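PDB 4ZDT: structure-specific endonuclease subunit slx4 from Schizosaccharomyces pombe, which serves as the regulatory subunit of the slx1-slx4 structure-specific endonuclease, which resolves branched DNA structures formed during DNA repair and recombination. Local coordinates for residues Leu48-Ser51 with Leu52-Lys56. Numbering follows the deposited sequence.
Sequences LNVS and LDLIK
Val50 lays its CG2 methyl against the CG1-CD1 arm of Ile55, 3.7 Å from CG1 and 3.8 Å from CD1 of that residue, the two side chains crossing at about a right angle. Nearer the backbone, Val50 CB lies 4.2 Å from CD1 of Leu54, a looser contact. Between these apolar contacts the chain turns into helix 52-62, and Ser51 is its N-cap. Its OG stands between the backbone N and the carbonyl carbon (chi1 63°), facing the first turn, where it accepts from Leu54 N at 3.0 Å (N-H...O angle 154°) and also rests on the CB of Leu54, 3.3 Å away. The carbonyl of Ser51 starts the main-chain bonding of the helix: its O takes the N-H of Ile55 at 3.1 Å. Swapping Ser51 for an alanine would probably cost Leu54 N its capping acceptor and let the first turn fray more readily. Here, in the C-terminal domain of Slx4, the capped turn is set against two other helices: Gln40 of helix 36-45 donates to Val50 O, Ile55 packs on Val36, and Leu54 reaches Thr8 and His9 of helix 3-18.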
loop_
_atom_site.group_PDB
_atom_site.type_symbol
_atom_site.label_atom_id
_atom_site.label_comp_id
_atom_site.label_asym_id
_atom_site.label_seq_id
_atom_site.Cartn_x
_atom_site.Cartn_y
_atom_site.Cartn_z
ATOM N N LEU B 48 16.520 9.100 0.304
ATOM C CA LEU B 48 15.663 9.748 1.317
ATOM C C LEU B 48 16.186 9.554 2.736
ATOM O O LEU B 48 16.061 8.468 3.302
ATOM C CB LEU B 48 14.197 9.272 1.229
ATOM C CG LEU B 48 13.229 10.049 2.157
ATOM C CD1 LEU B 48 12.979 11.429 1.610
ATOM C CD2 LEU B 48 11.902 9.337 2.353
ATOM N N ASN B 49 16.755 10.617 3.312
ATOM C CA ASN B 49 17.276 10.570 4.702
ATOM C C ASN B 49 16.240 11.085 5.689
ATOM O O ASN B 49 15.919 12.281 5.676
ATOM C CB ASN B 49 18.546 11.421 4.856
ATOM C CG ASN B 49 19.600 11.108 3.802
ATOM O OD1 ASN B 49 20.075 12.011 3.079
ATOM N ND2 ASN B 49 19.985 9.850 3.727
ATOM N N VAL B 50 15.748 10.187 6.542
ATOM C CA VAL B 50 14.795 10.524 7.600
ATOM C C VAL B 50 15.152 9.807 8.892
ATOM O O VAL B 50 15.776 8.734 8.875
ATOM C CB VAL B 50 13.341 10.188 7.207
ATOM C CG1 VAL B 50 12.912 11.035 6.014
ATOM C CG2 VAL B 50 13.187 8.681 6.888
ATOM N N SER B 51 14.732 10.398 10.005
ATOM C CA SER B 51 15.006 9.878 11.335
ATOM C C SER B 51 14.054 8.755 11.676
ATOM O O SER B 51 12.991 8.622 11.063
ATOM C CB SER B 51 14.822 11.006 12.362
ATOM O OG SER B 51 13.461 11.446 12.356
ATOM N N LEU B 52 14.425 7.956 12.671
ATOM C CA LEU B 52 13.524 6.953 13.235
ATOM C C LEU B 52 12.259 7.556 13.835
ATOM O O LEU B 52 11.185 6.957 13.733
ATOM C CB LEU B 52 14.252 6.079 14.271
ATOM C CG LEU B 52 15.328 5.130 13.728
ATOM C CD1 LEU B 52 15.860 4.224 14.857
ATOM C CD2 LEU B 52 14.784 4.288 12.572
ATOM N N ASP B 53 12.367 8.744 14.443
ATOM C CA ASP B 53 11.176 9.439 14.949
ATOM C C ASP B 53 10.197 9.807 13.836
ATOM O O ASP B 53 8.976 9.660 13.993
ATOM C CB ASP B 53 11.548 10.702 15.740
ATOM C CG ASP B 53 12.108 10.391 17.135
ATOM O OD1 ASP B 53 12.003 9.236 17.594
ATOM O OD2 ASP B 53 12.659 11.308 17.766
ATOM N N LEU B 54 10.733 10.264 12.710
ATOM C CA LEU B 54 9.910 10.607 11.556
ATOM C C LEU B 54 9.224 9.368 10.987
ATOM O O LEU B 54 8.086 9.435 10.524
ATOM C CB LEU B 54 10.757 11.282 10.475
ATOM C CG LEU B 54 10.837 12.809 10.533
ATOM C CD1 LEU B 54 11.658 13.349 9.371
ATOM C CD2 LEU B 54 9.444 13.420 10.539
ATOM N N ILE B 55 9.924 8.238 11.026
ATOM C CA ILE B 55 9.377 6.973 10.519
ATOM C C ILE B 55 8.282 6.459 11.439
ATOM O O ILE B 55 7.194 6.135 10.985
ATOM C CB ILE B 55 10.479 5.907 10.297
ATOM C CG1 ILE B 55 11.342 6.315 9.107
ATOM C CG2 ILE B 55 9.852 4.513 10.048
ATOM C CD1 ILE B 55 12.692 5.596 9.042
ATOM N N LYS B 56 8.557 6.434 12.742
ATOM C CA LYS B 56 7.565 5.996 13.722
ATOM C C LYS B 56 6.291 6.830 13.652
ATOM O O LYS B 56 5.184 6.267 13.692
ATOM C CB LYS B 56 8.157 5.973 15.138
ATOM C CG LYS B 56 9.296 4.971 15.284
ATOM C CD LYS B 56 10.051 5.124 16.602
ATOM C CE LYS B 56 11.123 4.041 16.714
ATOM N NZ LYS B 56 11.952 4.193 17.954
#